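Long-range contacts in endo-beta-mannanase (Opitutaceae bacterium TAV5, PDB 7BOB), which acts as a homotrimeric glycosyl hydrolase family 5 exo-beta-1,4-mannosidase, probably releasing mannose from the non-reducing ends of beta-1,4-linked mannan fragments: residues Y24-E32 with A324-N332; T295-P304 with G350-A358. All coordinates share one frame; numbering follows the deposited sequence.

Overall arrangement
The N-terminal part of the chain is the parallel (β/α)8 barrel of family 5, followed by a second domain with a mixed sheet. Contact 1 starts just after the first barrel strand, 20-23, and closes a loop of 291 residues when the chain returns beyond the last strand, 311-316. Contact 2 starts on helix 292-309, before that strand, and closes 45 residues later on helix 352-364. The segments alternate, so the two closures cross. Contact 1 joins the loops that follow the first and last strands; contact 2 pairs the last two outer helices of the barrel. Their centres are about 26 Å apart and they do not touch.

Contact 1 of 2, residues Y24-E32 with A324-N332; sequences YWPASCGVE and APLHPYIKN
C29 and A324 bring two irregular loops together, their CA atoms 5.1 Å apart, and the backbones then diverge toward V31 and H327. The loops follow the first and last strands of the (β/α)8 barrel, neighbours in its sheet, and so lie on its C-terminal face, where family 5 enzymes carry the active site. The A324 methyl group packs on the peptide at the turn, CB lying 3.5 Å from S28 O. Y329 reaches across, its hydroxyl end at the backbone of G30 and V31. Y329 OH comes to 3.3 Å from G30 CA, an approach made where the chain carries no side chain, and V31 N lies at the edge of the ring, near its plane. W25 crosses the tyrosine at about a right angle, with W25 CD1 4.1 Å from Y329 OH. V31 spreads its two methyl groups against 324-332: CG1 slides past the phenol, 3.4 Å from Y329 OH, while CG2, placed between the backbone N and carbonyl carbon (chi1 of CG1 -63°), meets H327 O at 3.6 Å. The same CG2 points at P328 CD, 4.1 Å away; P328 follows a cis peptide bond, and its CD also lies over one face of the Y329 ring, toward the rim. Farther out, L326 CD2 rests against the aliphatic part of E32, 3.8 Å from CG, where the bend of the glutamate chain at chi2 (-54°) turns its carboxylate aside to a salt bridge with R62. Beside this contact, H327 packs on H399 of a second subunit. Methyl groups and the phenol pack against each other and against backbone atoms, so the contact depends on fit of shape, whereas bonds such as G30 N to P26 O and Y329 N to L326 O shape each loop separately.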
loop_
_atom_site.group_PDB
_atom_site.type_symbol
_atom_site.label_atom_id
_atom_site.label_comp_id
_atom_site.label_asym_id
_atom_site.label_seq_id
_atom_site.Cartn_x
_atom_site.Cartn_y
_atom_site.Cartn_z
ATOM N N TYR A 24 -7.279 30.731 19.849
ATOM C CA TYR A 24 -8.575 31.093 20.426
ATOM C C TYR A 24 -9.768 30.690 19.584
ATOM O O TYR A 24 -9.842 31.033 18.399
ATOM C CB TYR A 24 -8.690 32.599 20.669
ATOM C CG TYR A 24 -10.017 32.958 21.286
ATOM C CD1 TYR A 24 -10.312 32.616 22.602
ATOM C CD2 TYR A 24 -10.983 33.623 20.553
ATOM C CE1 TYR A 24 -11.522 32.939 23.173
ATOM C CE2 TYR A 24 -12.198 33.954 21.111
ATOM C CZ TYR A 24 -12.466 33.612 22.417
ATOM O OH TYR A 24 -13.691 33.960 22.944
ATOM N N TRP A 25 -10.733 30.032 20.236
ATOM C CA TRP A 25 -12.146 29.952 19.845
ATOM C C TRP A 25 -12.960 30.152 21.119
ATOM O O TRP A 25 -12.560 29.670 22.182
ATOM C CB TRP A 25 -12.552 28.611 19.215
ATOM C CG TRP A 25 -12.000 28.306 17.867
ATOM C CD1 TRP A 25 -11.076 27.343 17.567
ATOM C CD2 TRP A 25 -12.366 28.911 16.623
ATOM N NE1 TRP A 25 -10.822 27.332 16.219
ATOM C CE2 TRP A 25 -11.602 28.282 15.612
ATOM C CE3 TRP A 25 -13.250 29.932 16.266
ATOM C CZ2 TRP A 25 -11.698 28.635 14.270
ATOM C CZ3 TRP A 25 -13.352 30.281 14.915
ATOM C CH2 TRP A 25 -12.581 29.633 13.938
ATOM N N PRO A 26 -14.106 30.829 21.055
ATOM C CA PRO A 26 -14.963 30.916 22.246
ATOM C C PRO A 26 -15.419 29.540 22.706
ATOM O O PRO A 26 -15.592 28.621 21.905
ATOM C CB PRO A 26 -16.159 31.752 21.770
ATOM C CG PRO A 26 -15.737 32.340 20.467
ATOM C CD PRO A 26 -14.764 31.393 19.868
ATOM N N ALA A 27 -15.630 29.411 24.021
ATOM C CA ALA A 27 -16.140 28.161 24.582
ATOM C C ALA A 27 -17.498 27.774 23.997
ATOM O O ALA A 27 -17.757 26.588 23.737
ATOM C CB ALA A 27 -16.271 28.280 26.093
ATOM N N SER A 28 -18.399 28.749 23.837
ATOM C CA SER A 28 -19.797 28.422 23.583
ATOM C C SER A 28 -20.055 27.965 22.152
ATOM O O SER A 28 -21.044 27.265 21.915
ATOM C CB SER A 28 -20.687 29.622 23.891
ATOM O OG SER A 28 -20.411 30.666 22.981
ATOM N N CYS A 29 -19.190 28.322 21.204
ATOM C CA CYS A 29 -19.462 28.042 19.799
ATOM C C CYS A 29 -18.288 27.460 19.026
ATOM O O CYS A 29 -18.454 27.172 17.837
ATOM C CB CYS A 29 -19.920 29.339 19.100
ATOM S SG CYS A 29 -18.761 30.741 19.346
ATOM N N GLY A 30 -17.106 27.305 19.638
ATOM C CA GLY A 30 -15.940 26.837 18.922
ATOM C C GLY A 30 -15.768 27.484 17.560
ATOM O O GLY A 30 -15.821 28.710 17.428
ATOM N N VAL A 31 -15.618 26.643 16.532
ATOM C CA VAL A 31 -15.301 27.077 15.178
ATOM C C VAL A 31 -16.406 27.878 14.511
ATOM O O VAL A 31 -16.189 28.387 13.406
ATOM C CB VAL A 31 -15.008 25.867 14.267
ATOM C CG1 VAL A 31 -13.799 25.117 14.751
ATOM C CG2 VAL A 31 -16.243 24.948 14.181
ATOM N N GLU A 32 -17.595 27.953 15.108
ATOM C CA GLU A 32 -18.683 28.748 14.550
ATOM C C GLU A 32 -18.641 30.207 15.016
ATOM O O GLU A 32 -19.647 30.906 14.882
ATOM C CB GLU A 32 -20.044 28.118 14.903
ATOM C CG GLU A 32 -20.277 26.686 14.304
ATOM C CD GLU A 32 -20.080 26.645 12.782
ATOM O OE1 GLU A 32 -20.626 27.546 12.111
ATOM O OE2 GLU A 32 -19.385 25.726 12.248
ATOM N N ALA A 324 -19.255 23.242 22.966
ATOM C CA ALA A 324 -20.142 23.371 21.824
ATOM C C ALA A 324 -20.428 21.991 21.223
ATOM O O ALA A 324 -19.496 21.320 20.749
ATOM C CB ALA A 324 -19.519 24.286 20.774
ATOM N N PRO A 325 -21.672 21.523 21.258
ATOM C CA PRO A 325 -21.999 20.203 20.667
ATOM C C PRO A 325 -22.139 20.281 19.150
ATOM O O PRO A 325 -23.213 20.193 18.586
ATOM C CB PRO A 325 -23.320 19.854 21.365
ATOM C CG PRO A 325 -23.981 21.207 21.576
ATOM C CD PRO A 325 -22.858 22.204 21.812
ATOM N N LEU A 326 -21.033 20.481 18.440
ATOM C CA LEU A 326 -21.143 20.608 16.994
ATOM C C LEU A 326 -19.836 20.183 16.335
ATOM O O LEU A 326 -18.794 20.053 16.987
ATOM C CB LEU A 326 -21.535 22.029 16.590
ATOM C CG LEU A 326 -20.710 23.176 17.174
ATOM C CD1 LEU A 326 -19.426 23.315 16.388
ATOM C CD2 LEU A 326 -21.516 24.501 17.154
ATOM N N HIS A 327 -19.920 19.978 15.018
ATOM C CA HIS A 327 -18.788 19.552 14.203
ATOM C C HIS A 327 -17.633 20.539 14.362
ATOM O O HIS A 327 -17.832 21.744 14.201
ATOM C CB HIS A 327 -19.239 19.461 12.736
ATOM C CG HIS A 327 -18.173 19.013 11.777
ATOM N ND1 HIS A 327 -17.647 17.733 11.785
ATOM C CD2 HIS A 327 -17.582 19.654 10.737
ATOM C CE1 HIS A 327 -16.766 17.615 10.805
ATOM N NE2 HIS A 327 -16.703 18.766 10.157
ATOM N N PRO A 328 -16.407 20.075 14.639
ATOM C CA PRO A 328 -15.957 18.684 14.683
ATOM C C PRO A 328 -15.738 18.152 16.110
ATOM O O PRO A 328 -15.082 17.114 16.282
ATOM C CB PRO A 328 -14.630 18.763 13.939
ATOM C CG PRO A 328 -14.032 20.075 14.480
ATOM C CD PRO A 328 -15.262 21.008 14.739
ATOM N N TYR A 329 -16.273 18.851 17.117
ATOM C CA TYR A 329 -16.109 18.441 18.510
ATOM C C TYR A 329 -16.918 17.200 18.865
ATOM O O TYR A 329 -16.669 16.618 19.931
ATOM C CB TYR A 329 -16.498 19.587 19.448
ATOM C CG TYR A 329 -15.800 20.878 19.096
ATOM C CD1 TYR A 329 -14.447 21.069 19.399
ATOM C CD2 TYR A 329 -16.477 21.899 18.439
ATOM C CE1 TYR A 329 -13.796 22.246 19.051
ATOM C CE2 TYR A 329 -15.823 23.082 18.091
ATOM C CZ TYR A 329 -14.487 23.244 18.398
ATOM O OH TYR A 329 -13.841 24.399 18.043
ATOM N N ILE A 330 -17.871 16.794 18.012
ATOM C CA ILE A 330 -18.693 15.614 18.267
ATOM C C ILE A 330 -17.921 14.341 17.948
ATOM O O ILE A 330 -17.896 13.399 18.748
ATOM C CB ILE A 330 -19.998 15.683 17.454
ATOM C CG1 ILE A 330 -20.940 16.766 18.016
ATOM C CG2 ILE A 330 -20.673 14.304 17.375
ATOM C CD1 ILE A 330 -22.129 17.124 17.047
ATOM N N LYS A 331 -17.277 14.297 16.778
ATOM C CA LYS A 331 -16.525 13.119 16.353
ATOM C C LYS A 331 -15.131 13.017 16.977
ATOM O O LYS A 331 -14.559 11.917 16.984
ATOM C CB LYS A 331 -16.380 13.110 14.831
ATOM C CG LYS A 331 -15.358 14.113 14.318
ATOM C CD LYS A 331 -15.182 14.025 12.819
ATOM C CE LYS A 331 -13.845 14.599 12.412
ATOM N NZ LYS A 331 -13.731 14.670 10.935
ATOM N N ASN A 332 -14.548 14.133 17.468
ATOM C CA ASN A 332 -13.230 14.124 18.129
ATOM C C ASN A 332 -13.363 14.906 19.442
ATOM O O ASN A 332 -12.825 16.007 19.586
ATOM C CB ASN A 332 -12.137 14.731 17.232
ATOM C CG ASN A 332 -11.648 13.784 16.152
ATOM O OD1 ASN A 332 -12.219 12.714 15.933
ATOM N ND2 ASN A 332 -10.583 14.181 15.457
#

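Contact 2 of 2, residues T295-P304 with G350-A358; sequences TDAYLRAILP and GLEYFVEFA
Two neighbouring outer helices of the (β/α)8 barrel, those flanking its last strand 311-316, pack side by side here with a knobs-into-holes element. The axes of 295-304 and 352-358 approach to 9.4 Å and run in the same general direction, crossing at -28°. Y353 is the knob, seated among L299, R300, L303 and P304. With CG anti to the backbone N (chi1 178°), its ring slots beneath R300, whose CG stands 3.5 Å over the ring centroid in a CH-pi contact; F357 CB lies against the opposite face, toward its rim. The guanidinium continues across the rim, tilted 41° from the ring plane, with R300 CZ 3.3 Å from Y353 CD1. D296 fixes its rotation: R300 NE bonds D296 OD1 at 2.8 Å, in the guanidinium plane but tilted out of the carboxylate plane, while NH2 makes a weak salt-bridge bond with E356 OE1. One turn on, L303 CB sits over the F357 face, 3.7 Å from its centroid, and L303 CD1 touches Y353 and F354. F354 and F357 make edge-to-face contacts with F282 and Y314 of the barrel strands. Where the second helix begins, D296 OD1 and G350 O lie within donating reach of a water that accepts from Y353 N at 2.8 Å.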
loop_
_atom_site.group_PDB
_atom_site.type_symbol
_atom_site.label_atom_id
_atom_site.label_comp_id
_atom_site.label_asym_id
_atom_site.label_seq_id
_atom_site.Cartn_x
_atom_site.Cartn_y
_atom_site.Cartn_z
ATOM N N THR A 295 0.955 16.933 33.614
ATOM C CA THR A 295 1.024 18.032 32.659
ATOM C C THR A 295 1.941 19.133 33.173
ATOM O O THR A 295 2.676 19.766 32.400
ATOM C CB THR A 295 -0.385 18.565 32.370
ATOM O OG1 THR A 295 -1.005 19.026 33.582
ATOM C CG2 THR A 295 -1.246 17.436 31.750
ATOM N N ASP A 296 1.945 19.340 34.488
ATOM C CA ASP A 296 2.813 20.352 35.088
ATOM C C ASP A 296 4.291 20.005 34.883
ATOM O O ASP A 296 5.087 20.846 34.436
ATOM C CB ASP A 296 2.435 20.485 36.568
ATOM C CG ASP A 296 3.433 21.245 37.370
ATOM O OD1 ASP A 296 3.666 22.431 37.085
ATOM O OD2 ASP A 296 3.976 20.644 38.305
ATOM N N ALA A 297 4.665 18.753 35.157
ATOM C CA ALA A 297 6.057 18.343 34.950
ATOM C C ALA A 297 6.427 18.367 33.471
ATOM O O ALA A 297 7.550 18.757 33.112
ATOM C CB ALA A 297 6.294 16.945 35.530
ATOM N N TYR A 298 5.488 17.971 32.594
ATOM C CA TYR A 298 5.755 18.007 31.161
ATOM C C TYR A 298 6.068 19.422 30.702
ATOM O O TYR A 298 7.043 19.655 29.973
ATOM C CB TYR A 298 4.552 17.442 30.393
ATOM C CG TYR A 298 4.630 17.615 28.895
ATOM C CD1 TYR A 298 5.367 16.729 28.112
ATOM C CD2 TYR A 298 3.942 18.644 28.256
ATOM C CE1 TYR A 298 5.437 16.870 26.735
ATOM C CE2 TYR A 298 3.985 18.787 26.865
ATOM C CZ TYR A 298 4.737 17.903 26.115
ATOM O OH TYR A 298 4.800 18.052 24.746
ATOM N N LEU A 299 5.240 20.382 31.119
ATOM C CA LEU A 299 5.444 21.752 30.679
ATOM C C LEU A 299 6.763 22.294 31.200
ATOM O O LEU A 299 7.493 22.970 30.460
ATOM C CB LEU A 299 4.276 22.630 31.123
ATOM C CG LEU A 299 2.942 22.292 30.439
ATOM C CD1 LEU A 299 1.831 23.157 30.984
ATOM C CD2 LEU A 299 3.032 22.425 28.924
ATOM N N ARG A 300 7.112 21.964 32.455
ATOM C CA ARG A 300 8.373 22.448 33.008
ATOM C C ARG A 300 9.571 21.874 32.275
ATOM O O ARG A 300 10.664 22.447 32.361
ATOM C CB ARG A 300 8.464 22.141 34.517
ATOM C CG ARG A 300 7.634 23.161 35.319
ATOM C CD ARG A 300 7.094 22.603 36.631
ATOM N NE ARG A 300 6.194 23.574 37.248
ATOM C CZ ARG A 300 6.596 24.721 37.805
ATOM N NH1 ARG A 300 7.883 25.029 37.836
ATOM N NH2 ARG A 300 5.710 25.567 38.322
ATOM N N ALA A 301 9.403 20.759 31.557
ATOM C CA ALA A 301 10.506 20.283 30.737
ATOM C C ALA A 301 10.485 20.906 29.337
ATOM O O ALA A 301 11.497 21.445 28.873
ATOM C CB ALA A 301 10.474 18.750 30.648
ATOM N N ILE A 302 9.348 20.865 28.647
ATOM C CA ILE A 302 9.417 21.157 27.219
ATOM C C ILE A 302 9.571 22.644 26.929
ATOM O O ILE A 302 10.217 23.008 25.939
ATOM C CB ILE A 302 8.198 20.578 26.488
ATOM C CG1 ILE A 302 6.921 21.196 27.029
ATOM C CG2 ILE A 302 8.194 19.042 26.591
ATOM C CD1 ILE A 302 6.018 21.698 25.926
ATOM N N LEU A 303 9.003 23.531 27.771
ATOM C CA LEU A 303 9.076 24.960 27.464
ATOM C C LEU A 303 10.501 25.497 27.557
ATOM O O LEU A 303 10.950 26.154 26.600
ATOM C CB LEU A 303 8.106 25.739 28.355
ATOM C CG LEU A 303 6.639 25.426 28.047
ATOM C CD1 LEU A 303 5.721 26.164 29.030
ATOM C CD2 LEU A 303 6.309 25.793 26.589
ATOM N N PRO A 304 11.266 25.274 28.642
ATOM C CA PRO A 304 12.674 25.725 28.609
ATOM C C PRO A 304 13.478 25.049 27.499
ATOM O O PRO A 304 14.294 25.712 26.841
ATOM C CB PRO A 304 13.202 25.372 30.014
ATOM C CG PRO A 304 11.978 25.199 30.872
ATOM C CD PRO A 304 10.910 24.665 29.941
ATOM N N GLY A 350 -2.668 22.197 37.019
ATOM C CA GLY A 350 -1.696 21.487 36.219
ATOM C C GLY A 350 -1.040 22.321 35.138
ATOM O O GLY A 350 0.078 21.991 34.718
ATOM N N LEU A 351 -1.676 23.409 34.698
ATOM C CA LEU A 351 -1.182 24.190 33.569
ATOM C C LEU A 351 -0.637 25.566 33.957
ATOM O O LEU A 351 -0.138 26.289 33.078
ATOM C CB LEU A 351 -2.297 24.337 32.518
ATOM C CG LEU A 351 -3.037 23.045 32.082
ATOM C CD1 LEU A 351 -4.033 23.317 30.960
ATOM C CD2 LEU A 351 -2.071 21.925 31.683
ATOM N N GLU A 352 -0.695 25.940 35.247
ATOM C CA GLU A 352 -0.276 27.278 35.690
ATOM C C GLU A 352 1.139 27.617 35.249
ATOM O O GLU A 352 1.465 28.795 35.071
ATOM C CB GLU A 352 -0.362 27.414 37.222
ATOM C CG GLU A 352 -1.548 26.683 37.879
ATOM C CD GLU A 352 -1.323 25.157 37.971
ATOM O OE1 GLU A 352 -0.143 24.717 37.991
ATOM O OE2 GLU A 352 -2.317 24.394 37.998
ATOM N N TYR A 353 1.984 26.606 35.031
ATOM C CA TYR A 353 3.372 26.906 34.703
ATOM C C TYR A 353 3.502 27.680 33.400
ATOM O O TYR A 353 4.420 28.496 33.268
ATOM C CB TYR A 353 4.213 25.636 34.605
ATOM C CG TYR A 353 5.623 25.976 34.222
ATOM C CD1 TYR A 353 6.445 26.686 35.111
ATOM C CD2 TYR A 353 6.128 25.638 32.976
ATOM C CE1 TYR A 353 7.744 27.023 34.776
ATOM C CE2 TYR A 353 7.433 25.964 32.625
ATOM C CZ TYR A 353 8.237 26.666 33.535
ATOM O OH TYR A 353 9.534 27.004 33.207
ATOM N N PHE A 354 2.643 27.409 32.405
ATOM C CA PHE A 354 2.705 28.225 31.193
ATOM C C PHE A 354 2.567 29.711 31.526
ATOM O O PHE A 354 3.260 30.553 30.944
ATOM C CB PHE A 354 1.628 27.819 30.188
ATOM C CG PHE A 354 1.650 28.650 28.931
ATOM C CD1 PHE A 354 2.855 28.907 28.284
ATOM C CD2 PHE A 354 0.484 29.206 28.421
ATOM C CE1 PHE A 354 2.900 29.676 27.139
ATOM C CE2 PHE A 354 0.517 29.988 27.268
ATOM C CZ PHE A 354 1.716 30.224 26.620
ATOM N N VAL A 355 1.682 30.054 32.465
ATOM C CA VAL A 355 1.523 31.456 32.840
ATOM C C VAL A 355 2.818 31.985 33.438
ATOM O O VAL A 355 3.288 33.070 33.081
ATOM C CB VAL A 355 0.339 31.635 33.807
ATOM C CG1 VAL A 355 0.239 33.105 34.267
ATOM C CG2 VAL A 355 -0.963 31.194 33.142
ATOM N N GLU A 356 3.432 31.197 34.331
ATOM C CA GLU A 356 4.670 31.629 34.976
ATOM C C GLU A 356 5.786 31.734 33.946
ATOM O O GLU A 356 6.550 32.711 33.938
ATOM C CB GLU A 356 5.032 30.660 36.113
ATOM C CG GLU A 356 6.377 30.917 36.811
ATOM C CD GLU A 356 6.917 29.688 37.555
ATOM O OE1 GLU A 356 6.094 28.839 37.988
ATOM O OE2 GLU A 356 8.164 29.551 37.689
ATOM N N PHE A 357 5.855 30.759 33.031
ATOM C CA PHE A 357 6.896 30.771 32.008
ATOM C C PHE A 357 6.717 31.949 31.053
ATOM O O PHE A 357 7.701 32.565 30.625
ATOM C CB PHE A 357 6.892 29.432 31.247
ATOM C CG PHE A 357 7.816 29.400 30.054
ATOM C CD1 PHE A 357 9.120 28.942 30.183
ATOM C CD2 PHE A 357 7.372 29.816 28.793
ATOM C CE1 PHE A 357 9.975 28.902 29.073
ATOM C CE2 PHE A 357 8.216 29.782 27.679
ATOM C CZ PHE A 357 9.521 29.328 27.823
ATOM N N ALA A 358 5.473 32.259 30.680
ATOM C CA ALA A 358 5.266 33.382 29.776
ATOM C C ALA A 358 5.678 34.692 30.433
ATOM O O ALA A 358 6.279 35.558 29.786
ATOM C CB ALA A 358 3.809 33.461 29.336
HETATM O O HOH W 1 1.862 23.803 35.517
#